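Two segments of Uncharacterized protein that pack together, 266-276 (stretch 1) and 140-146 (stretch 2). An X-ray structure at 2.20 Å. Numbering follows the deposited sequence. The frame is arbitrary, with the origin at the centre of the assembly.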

# COMPACT_ATOMS: atom_id res chain seq x y z
N ASN A 266 20.78 -11.31 -14.92
CA ASN A 266 20.13 -12.56 -15.30
C ASN A 266 18.84 -12.79 -14.50
O ASN A 266 18.57 -13.89 -14.05
CB ASN A 266 21.11 -13.74 -15.14
CG ASN A 266 22.37 -13.56 -15.97
OD1 ASN A 266 22.32 -13.47 -17.19
ND2 ASN A 266 23.52 -13.49 -15.30
N ASP A 267 18.05 -11.73 -14.33
CA ASP A 267 16.74 -11.80 -13.70
C ASP A 267 15.85 -12.73 -14.50
O ASP A 267 15.89 -12.72 -15.72
CB ASP A 267 16.09 -10.41 -13.68
CG ASP A 267 16.83 -9.42 -12.79
OD1 ASP A 267 17.72 -9.83 -12.03
OD2 ASP A 267 16.51 -8.23 -12.86
N THR A 268 15.03 -13.52 -13.83
CA THR A 268 13.97 -14.25 -14.52
C THR A 268 12.77 -13.31 -14.65
O THR A 268 12.28 -12.76 -13.66
CB THR A 268 13.60 -15.53 -13.77
OG1 THR A 268 14.80 -16.26 -13.50
CG2 THR A 268 12.63 -16.37 -14.59
N CYS A 269 12.34 -13.08 -15.89
CA CYS A 269 11.25 -12.17 -16.20
C CYS A 269 10.18 -12.88 -17.00
O CYS A 269 10.49 -13.76 -17.79
CB CYS A 269 11.79 -10.98 -17.00
SG CYS A 269 13.24 -10.17 -16.25
N ASP A 270 8.92 -12.51 -16.81
CA ASP A 270 7.88 -13.05 -17.68
C ASP A 270 7.88 -12.25 -18.99
O ASP A 270 8.84 -11.53 -19.27
CB ASP A 270 6.51 -13.10 -16.97
CG ASP A 270 5.94 -11.73 -16.66
OD1 ASP A 270 6.48 -10.73 -17.12
OD2 ASP A 270 4.93 -11.67 -15.93
N GLU A 271 6.83 -12.40 -19.80
CA GLU A 271 6.73 -11.71 -21.07
C GLU A 271 5.93 -10.42 -20.94
O GLU A 271 5.53 -9.83 -21.94
CB GLU A 271 6.10 -12.63 -22.13
N LEU A 272 5.70 -9.97 -19.71
CA LEU A 272 5.02 -8.68 -19.46
C LEU A 272 5.94 -7.72 -18.71
O LEU A 272 5.49 -6.78 -18.05
CB LEU A 272 3.70 -8.91 -18.72
CG LEU A 272 2.65 -9.70 -19.52
CD1 LEU A 272 1.55 -10.19 -18.60
CD2 LEU A 272 2.07 -8.89 -20.68
N ARG A 273 7.24 -7.97 -18.85
CA ARG A 273 8.32 -7.11 -18.31
C ARG A 273 8.29 -7.02 -16.78
O ARG A 273 8.65 -5.99 -16.21
CB ARG A 273 8.30 -5.72 -18.95
CG ARG A 273 8.70 -5.74 -20.41
CD ARG A 273 9.08 -4.39 -20.92
NE ARG A 273 8.01 -3.41 -20.76
CZ ARG A 273 8.14 -2.22 -20.19
NH1 ARG A 273 9.31 -1.82 -19.72
NH2 ARG A 273 7.10 -1.42 -20.08
N ARG A 274 7.90 -8.12 -16.14
CA ARG A 274 7.88 -8.22 -14.70
C ARG A 274 8.99 -9.16 -14.23
O ARG A 274 9.22 -10.20 -14.82
CB ARG A 274 6.52 -8.73 -14.26
CG ARG A 274 5.36 -7.85 -14.77
CD ARG A 274 4.45 -7.40 -13.65
NE ARG A 274 3.20 -8.16 -13.61
CZ ARG A 274 2.34 -8.17 -12.60
NH1 ARG A 274 2.58 -7.49 -11.48
NH2 ARG A 274 1.24 -8.89 -12.70
N VAL A 275 9.70 -8.78 -13.18
CA VAL A 275 10.73 -9.64 -12.62
C VAL A 275 10.04 -10.70 -11.75
O VAL A 275 9.29 -10.37 -10.81
CB VAL A 275 11.79 -8.82 -11.83
CG1 VAL A 275 12.76 -9.72 -11.10
CG2 VAL A 275 12.53 -7.90 -12.77
N LEU A 276 10.25 -11.96 -12.11
CA LEU A 276 9.76 -13.08 -11.33
C LEU A 276 10.79 -13.47 -10.27
O LEU A 276 10.44 -13.87 -9.17
CB LEU A 276 9.50 -14.29 -12.25
CG LEU A 276 8.48 -14.08 -13.38
CD1 LEU A 276 8.41 -15.34 -14.27
CD2 LEU A 276 7.10 -13.73 -12.81
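Stretch 2 (140-146) LHGVVCD

Stretch 2 lies on stretch 1 mostly through side chains, a small apolar patch centred on Val143 and supplemented by two hydrogen bonds, one from a histidine ring to a carboxylate and one from an arginine to the carbonyl of Val143, with no backbone-to-backbone hydrogen bond between the segments. Residues 140-143 are extended, part of a strand that begins earlier in the chain, and the backbone stays open through Asp146. Against it stands a hairpin-like turn of stretch 1: Leu276 N bonds to Thr268 O (2.7 Å) and Asp270 N to Arg274 O (3.1 Å), while Asp270 OD1 accepts from Leu272 N (2.8 Å) and Arg274 N (3.1 Å), tying down the loop between. Stretch 2 runs roughly with the first arm (His141 by Asp267, Val143 by Cys269) and against the returning one (His141 by Val275, Cys145 by Arg273). Arg273, with positive phi, lies in this turn, and the closest pair of CA atoms is that of Arg273 and Val143, 5.2 Å apart.

The alternation of the extended strand sets the pattern. His141, Val143 and Cys145 direct their CA-to-CB bonds toward stretch 1, whereas that of Val144 points away and Gly142 makes no contact. Val143, in the t rotamer, is the most heavily covered residue; its CG2 packs 3.5 Å from Val275 CG2 and 3.9 Å from Cys269 SG, and its CG1 lies 3.9 Å from Arg273 CB. Val275 CG2 also reaches His141 CE1 at 3.7 Å.

At the His141 end, the ring donates from NE2 to Asp267 OD2 (2.7 Å), with the carboxylate oxygen near the ring plane. The Arg273 side chain reaches across stretch 2: its CD lies 4.0 Å from Cys145 SG, and NH1 donates to Val143 O at 3.1 Å, with the carbonyl oxygen near the guanidinium plane. The contact buries 333 Å² summed over both sides.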

# COMPACT_ATOMS: atom_id res chain seq x y z
N LEU A 140 18.72 2.86 -11.45
CA LEU A 140 17.45 2.54 -12.07
C LEU A 140 17.48 1.12 -12.61
O LEU A 140 18.41 0.72 -13.29
CB LEU A 140 17.13 3.52 -13.21
CG LEU A 140 17.19 5.02 -12.91
CD1 LEU A 140 17.06 5.84 -14.19
CD2 LEU A 140 16.19 5.42 -11.89
N HIS A 141 16.43 0.37 -12.30
CA HIS A 141 16.25 -0.98 -12.81
C HIS A 141 15.07 -1.00 -13.75
O HIS A 141 14.03 -0.40 -13.46
CB HIS A 141 16.06 -2.01 -11.69
CG HIS A 141 15.94 -3.43 -12.18
ND1 HIS A 141 14.77 -3.93 -12.71
CD2 HIS A 141 16.84 -4.44 -12.23
CE1 HIS A 141 14.96 -5.19 -13.06
NE2 HIS A 141 16.21 -5.52 -12.78
N GLY A 142 15.25 -1.70 -14.86
CA GLY A 142 14.15 -1.99 -15.75
C GLY A 142 14.30 -3.27 -16.54
O GLY A 142 15.42 -3.71 -16.85
N VAL A 143 13.15 -3.87 -16.84
CA VAL A 143 13.05 -4.97 -17.78
C VAL A 143 12.71 -4.38 -19.13
O VAL A 143 11.79 -3.59 -19.25
CB VAL A 143 11.96 -5.96 -17.39
CG1 VAL A 143 11.88 -7.11 -18.43
CG2 VAL A 143 12.18 -6.46 -15.94
N VAL A 144 13.44 -4.78 -20.15
CA VAL A 144 13.24 -4.24 -21.50
C VAL A 144 12.81 -5.36 -22.45
O VAL A 144 13.11 -6.53 -22.20
CB VAL A 144 14.51 -3.56 -22.02
CG1 VAL A 144 14.84 -2.37 -21.17
CG2 VAL A 144 15.70 -4.55 -22.04
N CYS A 145 12.11 -4.99 -23.51
CA CYS A 145 11.75 -5.90 -24.59
C CYS A 145 12.16 -5.31 -25.96
O CYS A 145 12.65 -4.19 -26.05
CB CYS A 145 10.24 -6.15 -24.55
SG CYS A 145 9.25 -4.69 -24.86
N ASP A 146 11.95 -6.08 -27.02
CA ASP A 146 12.17 -5.59 -28.38
C ASP A 146 11.27 -4.38 -28.64
O ASP A 146 10.08 -4.47 -28.45
CB ASP A 146 11.88 -6.71 -29.40
CG ASP A 146 12.37 -6.38 -30.81
OD1 ASP A 146 12.40 -5.20 -31.21
OD2 ASP A 146 12.74 -7.33 -31.53